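Local coordinates for GXWXG domain-containing protein (Thermomonospora curvata, PDB 4MVE) that is of unknown function but combines GXWXG and DUF4334 sequence families in one small, curled antiparallel beta fold flanked by helices, at residues D5-L10 against L28-L32; F39-W44 against R124-V130; W64-F69 against F145-E150. Residues are numbered along the deposited sequence.

Interaction 1 (D5-L10 against L28-L32); sequences DAEQRL and LYDRL
D5 OD2 and R31 NH1 form a salt bridge at 2.8 Å, with the carboxylate at the edge of the guanidinium. The same D5 OD2 takes R9 NE at 3.3 Å, one turn on in the helix, through a weak hydrogen bond, so three residues make a salt-bridge network. Within it the like-charged R9 NH2 and R31 NH2 come within 3.8 Å without bonding. D5 (chi1 t) reaches across from a sideways start. Residues 5-10 are helical throughout (R9 N to D5 O 2.8 Å). The other segment starts in the helix that begins at residue 22 and runs into a type I turn, Y29-L32, closed by L32 N to Y29 O at 2.9 Å. Two N-terminal helical segments pack here, with the A6 and L28 CA atoms 5.1 Å apart; A6 CB lies 3.6 Å from L28 O and over one face of the R31 guanidinium. Further in, L10 CD1 meets L32 CD1 at 3.6 Å and L28 CB at 3.8 Å. At the outer side L28 CD2 lies over one face of the R9 guanidinium (CZ 3.6 Å).

Interaction 2 (F39-W44 against R124-V130); sequences FMLGTW and RVNDDMV
Side-chain packing, partly onto backbone carbonyls, joins these segments: no hydrogen bond crosses between them, and even the nearest CA atoms, F39 CA and D127 CA at 8.3 Å, are too far apart for paired strands. The 3-10 segment that reaches F39-M40, followed by strand 42-48, packs against the hairpin between strands 118-124 and 129-136. In that hairpin N126-M129 is a type I turn, V125 and N126 face M129 as a classic beta bulge (V125 N to M129 O 2.8 Å), and N126 OD1 accepts from D128 N at 2.9 Å in an Asx turn. R124 NH2 to D127 OD1, 2.9 Å, is a salt bridge within the hairpin. V130 (chi1 m) points across, and its CG1 meets F39 CE2 at 3.6 Å, W44 CH2 at 3.8 Å and the selenium (SE) of selenomethionine M40 at 3.9 Å. F39 (chi1 t) brings CZ to 3.5 Å from D127 O and 3.7 Å from N126 O; W44 CZ3 lies 3.8 Å from D128 O. W44 NE1 bonds M40 O at 2.9 Å, tying the indole to its own segment. R149 donates to both F39 O and D127 O. Attachment is therefore largely apolar and aromatic, and the polar connection is indirect, through R149 of strand 143-149.

Interaction 3 (W64-F69 against F145-E150); sequences WYGKRF and FHLTRE
The hydrogen bond from Y65 OH to E150 OE1, 2.7 Å, is the one hydrogen bond between the segments, made by a poorly ordered E150 just past strand 145-149; the rest of the contact is side-chain packing. Strand 64-69 and strand 145-149 cross at -64°, with axes 8.1 Å apart at closest approach. Both belong to strands that pair antiparallel with strand 42-48: they flank this shared strand, and their side chains meet over it on one face of the curved sheet. Y65 and G66 both face L79 of strand 74-81, a classic beta bulge. In W64 (chi1 t, chi2 61°) NE1 makes a weak bond of 2.8 Å to G66 O, and CH2 lies 4.2 Å from F145 CD2, which is at the edge of the indole. K67, m then extended through chi3, sets CE 3.7 Å from F145 CE2, while its NZ bonds P77 O. L147 CD1 stands 4.1 Å from both K67 CD and F69 CZ, at the F69 ring edge.

In the fold
Interaction 1 comes first along the chain, closing before the others open; interactions 2 and 3 alternate their segments, so 39-44 and 64-69 precede 124-130 and 145-150. Their centres lie 9 Å apart, and both reach the same sheet: W44 N to K67 O (2.8 Å) is a probable hydrogen bond between neighbouring strands 42-48 and 64-71, and strand 143-149 pairs with 42-48 too. Interaction 1 lies 15 Å from interaction 2 between centres and touches it through E7 CG and V125 O at 3.3 Å; from interaction 3 it is 19 Å away, without touch. The helical pair thus packs onto the hairpin near its corner at V125, while segments from the GXWXG and DUF4334 ranges interlock in one sheet.

Interaction 1 (D5-L10 against L28-L32)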
loop_
_atom_site.group_PDB
_atom_site.type_symbol
_atom_site.label_atom_id
_atom_site.label_comp_id
_atom_site.label_asym_id
_atom_site.label_seq_id
_atom_site.Cartn_x
_atom_site.Cartn_y
_atom_site.Cartn_z
ATOM N N ASP A 5 -0.205 -15.865 13.485
ATOM C CA ASP A 5 0.755 -16.381 12.505
ATOM C C ASP A 5 0.999 -15.449 11.318
ATOM O O ASP A 5 2.142 -15.037 11.109
ATOM C CB ASP A 5 0.327 -17.766 11.983
ATOM C CG ASP A 5 1.360 -18.435 11.083
ATOM O OD1 ASP A 5 2.486 -18.708 11.570
ATOM O OD2 ASP A 5 1.043 -18.682 9.893
ATOM N N ALA A 6 -0.059 -15.142 10.544
ATOM C CA ALA A 6 0.000 -14.313 9.348
ATOM C C ALA A 6 0.618 -12.951 9.637
ATOM O O ALA A 6 1.449 -12.511 8.870
ATOM C CB ALA A 6 -1.390 -14.149 8.743
ATOM N N GLU A 7 0.218 -12.302 10.738
ATOM C CA GLU A 7 0.743 -10.997 11.141
ATOM C C GLU A 7 2.249 -11.079 11.425
ATOM O O GLU A 7 2.999 -10.243 10.939
ATOM C CB GLU A 7 0.001 -10.485 12.400
ATOM C CG GLU A 7 -1.463 -10.139 12.142
ATOM C CD GLU A 7 -2.456 -11.284 12.256
ATOM O OE1 GLU A 7 -2.028 -12.449 12.437
ATOM O OE2 GLU A 7 -3.673 -11.011 12.146
ATOM N N GLN A 8 2.680 -12.101 12.166
ATOM C CA GLN A 8 4.071 -12.289 12.554
ATOM C C GLN A 8 4.934 -12.631 11.360
ATOM O O GLN A 8 6.009 -12.046 11.222
ATOM C CB GLN A 8 4.210 -13.343 13.655
ATOM C CG GLN A 8 3.817 -12.779 15.029
ATOM C CD GLN A 8 3.837 -13.764 16.187
ATOM O OE1 GLN A 8 3.591 -13.389 17.344
ATOM N NE2 GLN A 8 4.117 -15.041 15.924
ATOM N N ARG A 9 4.449 -13.533 10.474
ATOM C CA ARG A 9 5.152 -13.889 9.245
ATOM C C ARG A 9 5.287 -12.670 8.319
ATOM O O ARG A 9 6.350 -12.463 7.729
ATOM C CB ARG A 9 4.417 -15.006 8.509
ATOM C CG ARG A 9 4.743 -16.390 8.997
ATOM C CD ARG A 9 4.743 -17.327 7.806
ATOM N NE ARG A 9 3.515 -18.124 7.728
ATOM C CZ ARG A 9 3.093 -18.767 6.639
ATOM N NH1 ARG A 9 3.776 -18.683 5.499
ATOM N NH2 ARG A 9 1.976 -19.486 6.678
ATOM N N LEU A 10 4.217 -11.863 8.189
ATOM C CA LEU A 10 4.278 -10.714 7.284
ATOM C C LEU A 10 5.134 -9.592 7.852
ATOM O O LEU A 10 5.854 -8.962 7.098
ATOM C CB LEU A 10 2.890 -10.187 6.915
ATOM C CG LEU A 10 2.102 -11.014 5.876
ATOM C CD1 LEU A 10 0.666 -10.531 5.812
ATOM C CD2 LEU A 10 2.720 -10.910 4.453
ATOM N N LEU A 28 -1.508 -15.111 3.144
ATOM C CA LEU A 28 -1.322 -14.445 4.422
ATOM C C LEU A 28 -2.266 -13.227 4.568
ATOM O O LEU A 28 -2.878 -13.052 5.626
ATOM C CB LEU A 28 0.157 -14.060 4.613
ATOM C CG LEU A 28 1.132 -15.269 4.813
ATOM C CD1 LEU A 28 2.595 -14.851 4.613
ATOM C CD2 LEU A 28 0.986 -15.886 6.203
ATOM N N TYR A 29 -2.447 -12.452 3.488
ATOM C CA TYR A 29 -3.334 -11.302 3.462
ATOM C C TYR A 29 -4.782 -11.673 3.806
ATOM O O TYR A 29 -5.416 -10.972 4.607
ATOM C CB TYR A 29 -3.259 -10.659 2.081
ATOM C CG TYR A 29 -4.121 -9.424 1.899
ATOM C CD1 TYR A 29 -5.409 -9.520 1.385
ATOM C CD2 TYR A 29 -3.608 -8.150 2.143
ATOM C CE1 TYR A 29 -6.194 -8.381 1.181
ATOM C CE2 TYR A 29 -4.359 -7.005 1.884
ATOM C CZ TYR A 29 -5.664 -7.130 1.439
ATOM O OH TYR A 29 -6.404 -6.006 1.201
ATOM N N ASP A 30 -5.303 -12.758 3.211
ATOM C CA ASP A 30 -6.688 -13.204 3.419
ATOM C C ASP A 30 -7.002 -13.543 4.893
ATOM O O ASP A 30 -8.165 -13.588 5.250
ATOM C CB ASP A 30 -7.023 -14.399 2.518
ATOM C CG ASP A 30 -7.132 -14.046 1.033
ATOM O OD1 ASP A 30 -7.263 -12.833 0.709
ATOM O OD2 ASP A 30 -7.119 -14.978 0.200
ATOM N N ARG A 31 -5.977 -13.716 5.742
ATOM C CA ARG A 31 -6.132 -14.036 7.161
ATOM C C ARG A 31 -6.017 -12.764 8.026
ATOM O O ARG A 31 -6.196 -12.829 9.243
ATOM C CB ARG A 31 -5.084 -15.091 7.571
ATOM C CG ARG A 31 -5.499 -16.497 7.137
ATOM C CD ARG A 31 -4.348 -17.439 6.853
ATOM N NE ARG A 31 -3.545 -17.708 8.043
ATOM C CZ ARG A 31 -2.295 -18.152 8.010
ATOM N NH1 ARG A 31 -1.625 -18.347 9.139
ATOM N NH2 ARG A 31 -1.699 -18.397 6.846
ATOM N N LEU A 32 -5.778 -11.610 7.394
ATOM C CA LEU A 32 -5.625 -10.350 8.107
ATOM C C LEU A 32 -6.938 -9.653 8.370
ATOM O O LEU A 32 -7.929 -9.826 7.653
ATOM C CB LEU A 32 -4.671 -9.386 7.377
ATOM C CG LEU A 32 -3.218 -9.870 7.134
ATOM C CD1 LEU A 32 -2.459 -8.834 6.341
ATOM C CD2 LEU A 32 -2.475 -10.196 8.457
#

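Interaction 2 (F39-W44 against R124-V130)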
loop_
_atom_site.group_PDB
_atom_site.type_symbol
_atom_site.label_atom_id
_atom_site.label_comp_id
_atom_site.label_asym_id
_atom_site.label_seq_id
_atom_site.Cartn_x
_atom_site.Cartn_y
_atom_site.Cartn_z
ATOM N N PHE A 39 -7.426 4.957 10.893
ATOM C CA PHE A 39 -6.201 4.214 11.232
ATOM C C PHE A 39 -5.074 4.530 10.227
ATOM O O PHE A 39 -3.892 4.454 10.575
ATOM C CB PHE A 39 -6.504 2.704 11.212
ATOM C CG PHE A 39 -5.335 1.772 11.472
ATOM C CD1 PHE A 39 -5.074 1.300 12.756
ATOM C CD2 PHE A 39 -4.557 1.293 10.420
ATOM C CE1 PHE A 39 -4.002 0.424 12.987
ATOM C CE2 PHE A 39 -3.505 0.412 10.652
ATOM C CZ PHE A 39 -3.229 -0.018 11.929
HETATM N N MSE A 40 -5.447 4.844 8.977
HETATM C CA MSE A 40 -4.498 5.139 7.928
HETATM C C MSE A 40 -3.943 6.555 7.984
HETATM O O MSE A 40 -2.962 6.814 7.285
HETATM C CB MSE A 40 -5.129 4.908 6.535
HETATM C CG MSE A 40 -5.573 3.471 6.278
HETATM SE SE MSE A 40 -4.170 2.142 6.526
HETATM C CE MSE A 40 -2.673 2.929 5.381
ATOM N N LEU A 41 -4.567 7.487 8.765
ATOM C CA LEU A 41 -4.133 8.882 8.786
ATOM C C LEU A 41 -2.643 9.018 9.255
ATOM O O LEU A 41 -2.246 8.450 10.271
ATOM C CB LEU A 41 -5.094 9.777 9.583
ATOM C CG LEU A 41 -6.572 9.803 9.060
ATOM C CD1 LEU A 41 -7.449 10.707 9.898
ATOM C CD2 LEU A 41 -6.654 10.260 7.641
ATOM N N GLY A 42 -1.840 9.682 8.428
ATOM C CA GLY A 42 -0.414 9.887 8.673
ATOM C C GLY A 42 0.454 9.587 7.472
ATOM O O GLY A 42 -0.054 9.277 6.386
ATOM N N THR A 43 1.774 9.676 7.661
ATOM C CA THR A 43 2.753 9.406 6.619
ATOM C C THR A 43 3.277 7.989 6.797
ATOM O O THR A 43 3.552 7.559 7.930
ATOM C CB THR A 43 3.860 10.471 6.627
ATOM O OG1 THR A 43 3.240 11.722 6.352
ATOM C CG2 THR A 43 4.944 10.221 5.565
ATOM N N TRP A 44 3.399 7.263 5.671
ATOM C CA TRP A 44 3.879 5.879 5.659
ATOM C C TRP A 44 4.968 5.659 4.614
ATOM O O TRP A 44 4.889 6.204 3.501
ATOM C CB TRP A 44 2.730 4.879 5.385
ATOM C CG TRP A 44 1.567 4.931 6.328
ATOM C CD1 TRP A 44 0.639 5.925 6.421
ATOM C CD2 TRP A 44 1.095 3.858 7.182
ATOM N NE1 TRP A 44 -0.359 5.567 7.307
ATOM C CE2 TRP A 44 -0.099 4.309 7.797
ATOM C CE3 TRP A 44 1.536 2.542 7.437
ATOM C CZ2 TRP A 44 -0.841 3.503 8.685
ATOM C CZ3 TRP A 44 0.803 1.747 8.315
ATOM C CH2 TRP A 44 -0.373 2.229 8.928
ATOM N N ARG A 124 -4.539 -4.878 8.365
ATOM C CA ARG A 124 -3.620 -4.670 9.467
ATOM C C ARG A 124 -2.604 -5.805 9.610
ATOM O O ARG A 124 -2.994 -6.968 9.662
ATOM C CB ARG A 124 -4.429 -4.547 10.798
ATOM C CG ARG A 124 -3.583 -4.209 12.039
ATOM C CD ARG A 124 -4.433 -4.152 13.304
ATOM N NE ARG A 124 -3.652 -3.770 14.488
ATOM C CZ ARG A 124 -3.033 -4.632 15.287
ATOM N NH1 ARG A 124 -3.099 -5.936 15.049
ATOM N NH2 ARG A 124 -2.334 -4.197 16.324
ATOM N N VAL A 125 -1.330 -5.454 9.760
ATOM C CA VAL A 125 -0.247 -6.376 10.150
ATOM C C VAL A 125 -0.058 -6.158 11.683
ATOM O O VAL A 125 -0.160 -7.109 12.456
ATOM C CB VAL A 125 1.066 -6.234 9.338
ATOM C CG1 VAL A 125 2.213 -7.046 9.973
ATOM C CG2 VAL A 125 0.847 -6.648 7.896
ATOM N N ASN A 126 0.125 -4.875 12.111
ATOM C CA ASN A 126 0.168 -4.425 13.512
ATOM C C ASN A 126 -0.176 -2.943 13.456
ATOM O O ASN A 126 -0.450 -2.466 12.365
ATOM C CB ASN A 126 1.534 -4.722 14.199
ATOM C CG ASN A 126 2.709 -4.144 13.445
ATOM O OD1 ASN A 126 2.739 -2.948 13.125
ATOM N ND2 ASN A 126 3.680 -4.989 13.103
ATOM N N ASP A 127 -0.120 -2.199 14.574
ATOM C CA ASP A 127 -0.472 -0.765 14.600
ATOM C C ASP A 127 0.335 0.114 13.617
ATOM O O ASP A 127 -0.148 1.178 13.215
ATOM C CB ASP A 127 -0.289 -0.215 16.021
ATOM C CG ASP A 127 -1.298 -0.777 17.007
ATOM O OD1 ASP A 127 -2.361 -1.269 16.556
ATOM O OD2 ASP A 127 -1.021 -0.738 18.222
ATOM N N ASP A 128 1.559 -0.328 13.248
ATOM C CA ASP A 128 2.438 0.458 12.396
ATOM C C ASP A 128 2.744 -0.185 11.049
ATOM O O ASP A 128 3.633 0.304 10.347
ATOM C CB ASP A 128 3.747 0.709 13.153
ATOM C CG ASP A 128 3.548 1.498 14.424
ATOM O OD1 ASP A 128 2.587 2.313 14.478
ATOM O OD2 ASP A 128 4.324 1.281 15.381
HETATM N N MSE A 129 2.022 -1.265 10.680
HETATM C CA MSE A 129 2.220 -1.984 9.414
HETATM C C MSE A 129 0.908 -2.472 8.851
HETATM O O MSE A 129 0.081 -3.006 9.587
HETATM C CB MSE A 129 3.158 -3.193 9.566
HETATM C CG MSE A 129 4.574 -2.844 9.924
HETATM SE SE MSE A 129 5.585 -4.491 10.102
HETATM C CE MSE A 129 7.292 -3.695 10.447
ATOM N N VAL A 130 0.721 -2.267 7.561
ATOM C CA VAL A 130 -0.435 -2.740 6.771
ATOM C C VAL A 130 0.076 -3.364 5.498
ATOM O O VAL A 130 1.140 -2.975 5.026
ATOM C CB VAL A 130 -1.492 -1.645 6.417
ATOM C CG1 VAL A 130 -2.070 -0.966 7.654
ATOM C CG2 VAL A 130 -0.960 -0.629 5.401
#

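Interaction 3 (W64-F69 against F145-E150)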
loop_
_atom_site.group_PDB
_atom_site.type_symbol
_atom_site.label_atom_id
_atom_site.label_comp_id
_atom_site.label_asym_id
_atom_site.label_seq_id
_atom_site.Cartn_x
_atom_site.Cartn_y
_atom_site.Cartn_z
ATOM N N TRP A 64 10.042 6.035 -5.418
ATOM C CA TRP A 64 8.835 6.049 -4.604
ATOM C C TRP A 64 9.193 5.799 -3.147
ATOM O O TRP A 64 9.909 4.834 -2.834
ATOM C CB TRP A 64 7.853 4.974 -5.078
ATOM C CG TRP A 64 6.626 4.881 -4.203
ATOM C CD1 TRP A 64 5.710 5.865 -3.966
ATOM C CD2 TRP A 64 6.161 3.725 -3.512
ATOM N NE1 TRP A 64 4.713 5.396 -3.142
ATOM C CE2 TRP A 64 4.930 4.071 -2.897
ATOM C CE3 TRP A 64 6.652 2.407 -3.367
ATOM C CZ2 TRP A 64 4.201 3.163 -2.114
ATOM C CZ3 TRP A 64 5.904 1.495 -2.641
ATOM C CH2 TRP A 64 4.707 1.879 -2.003
ATOM N N TYR A 65 8.772 6.714 -2.288
ATOM C CA TYR A 65 9.013 6.634 -0.850
ATOM C C TYR A 65 7.824 5.973 -0.128
ATOM O O TYR A 65 8.006 5.019 0.622
ATOM C CB TYR A 65 9.279 8.026 -0.252
ATOM C CG TYR A 65 9.329 7.983 1.259
ATOM C CD1 TYR A 65 10.402 7.393 1.922
ATOM C CD2 TYR A 65 8.273 8.472 2.027
ATOM C CE1 TYR A 65 10.413 7.268 3.309
ATOM C CE2 TYR A 65 8.280 8.367 3.416
ATOM C CZ TYR A 65 9.353 7.759 4.055
ATOM O OH TYR A 65 9.400 7.681 5.427
ATOM N N GLY A 66 6.632 6.523 -0.333
ATOM C CA GLY A 66 5.430 6.035 0.320
ATOM C C GLY A 66 4.188 6.854 0.044
ATOM O O GLY A 66 3.900 7.209 -1.114
ATOM N N LYS A 67 3.422 7.123 1.114
ATOM C CA LYS A 67 2.102 7.812 1.019
ATOM C C LYS A 67 1.819 8.673 2.222
ATOM O O LYS A 67 2.354 8.401 3.310
ATOM C CB LYS A 67 0.954 6.778 0.890
ATOM C CG LYS A 67 1.114 5.740 -0.218
ATOM C CD LYS A 67 -0.063 4.750 -0.264
ATOM C CE LYS A 67 0.086 3.752 -1.372
ATOM N NZ LYS A 67 -0.066 4.407 -2.698
ATOM N N ARG A 68 0.997 9.731 2.027
ATOM C CA ARG A 68 0.543 10.617 3.115
ATOM C C ARG A 68 -0.986 10.674 3.095
ATOM O O ARG A 68 -1.562 11.065 2.082
ATOM C CB ARG A 68 1.130 12.039 3.040
ATOM C CG ARG A 68 0.777 12.874 4.323
ATOM C CD ARG A 68 1.686 14.071 4.617
ATOM N NE ARG A 68 1.526 15.145 3.629
ATOM C CZ ARG A 68 1.029 16.356 3.884
ATOM N NH1 ARG A 68 0.908 17.247 2.912
ATOM N NH2 ARG A 68 0.612 16.669 5.106
ATOM N N PHE A 69 -1.645 10.200 4.172
ATOM C CA PHE A 69 -3.105 10.261 4.274
ATOM C C PHE A 69 -3.455 11.506 5.140
ATOM O O PHE A 69 -3.261 11.451 6.357
ATOM C CB PHE A 69 -3.660 8.938 4.856
ATOM C CG PHE A 69 -3.197 7.699 4.106
ATOM C CD1 PHE A 69 -4.003 7.114 3.121
ATOM C CD2 PHE A 69 -1.964 7.107 4.393
ATOM C CE1 PHE A 69 -3.561 5.990 2.411
ATOM C CE2 PHE A 69 -1.526 5.985 3.683
ATOM C CZ PHE A 69 -2.319 5.445 2.688
ATOM N N PHE A 145 1.721 -4.694 -1.807
ATOM C CA PHE A 145 2.791 -3.822 -1.346
ATOM C C PHE A 145 2.651 -3.640 0.178
ATOM O O PHE A 145 1.665 -4.095 0.761
ATOM C CB PHE A 145 2.795 -2.478 -2.126
ATOM C CG PHE A 145 1.587 -1.611 -1.867
ATOM C CD1 PHE A 145 0.432 -1.738 -2.652
ATOM C CD2 PHE A 145 1.594 -0.665 -0.838
ATOM C CE1 PHE A 145 -0.696 -0.945 -2.406
ATOM C CE2 PHE A 145 0.465 0.116 -0.576
ATOM C CZ PHE A 145 -0.671 -0.016 -1.371
ATOM N N HIS A 146 3.615 -2.972 0.830
ATOM C CA HIS A 146 3.465 -2.803 2.276
ATOM C C HIS A 146 3.715 -1.366 2.680
ATOM O O HIS A 146 4.293 -0.625 1.910
ATOM C CB HIS A 146 4.353 -3.788 3.072
ATOM C CG HIS A 146 5.787 -3.875 2.634
ATOM N ND1 HIS A 146 6.718 -2.917 3.005
ATOM C CD2 HIS A 146 6.408 -4.812 1.882
ATOM C CE1 HIS A 146 7.865 -3.307 2.479
ATOM N NE2 HIS A 146 7.729 -4.445 1.808
ATOM N N LEU A 147 3.180 -0.952 3.848
ATOM C CA LEU A 147 3.363 0.374 4.422
ATOM C C LEU A 147 3.712 0.249 5.884
ATOM O O LEU A 147 3.078 -0.523 6.604
ATOM C CB LEU A 147 2.118 1.282 4.253
ATOM C CG LEU A 147 1.594 1.568 2.829
ATOM C CD1 LEU A 147 0.193 2.207 2.886
ATOM C CD2 LEU A 147 2.612 2.388 1.980
ATOM N N THR A 148 4.682 1.065 6.320
ATOM C CA THR A 148 5.211 1.212 7.686
ATOM C C THR A 148 4.988 2.659 8.115
ATOM O O THR A 148 5.402 3.579 7.418
ATOM C CB THR A 148 6.689 0.800 7.752
ATOM O OG1 THR A 148 6.762 -0.534 7.248
ATOM C CG2 THR A 148 7.254 0.845 9.203
ATOM N N ARG A 149 4.275 2.842 9.219
ATOM C CA ARG A 149 3.908 4.152 9.737
ATOM C C ARG A 149 5.132 4.913 10.260
ATOM O O ARG A 149 5.932 4.355 11.011
ATOM C CB ARG A 149 2.848 3.993 10.855
ATOM C CG ARG A 149 2.178 5.296 11.289
ATOM C CD ARG A 149 1.406 5.180 12.602
ATOM N NE ARG A 149 0.364 4.134 12.594
ATOM C CZ ARG A 149 -0.882 4.298 12.159
ATOM N NH1 ARG A 149 -1.271 5.462 11.646
ATOM N NH2 ARG A 149 -1.750 3.297 12.230
ATOM N N GLU A 150 5.285 6.182 9.832
ATOM C CA GLU A 150 6.330 7.092 10.320
ATOM C C GLU A 150 5.967 7.499 11.740
ATOM O O GLU A 150 4.825 7.896 11.971
ATOM C CB GLU A 150 6.413 8.352 9.438
ATOM C CG GLU A 150 7.454 8.363 8.333
ATOM C CD GLU A 150 7.680 9.739 7.715
ATOM O OE1 GLU A 150 8.344 9.806 6.656
ATOM O OE2 GLU A 150 7.181 10.748 8.271
#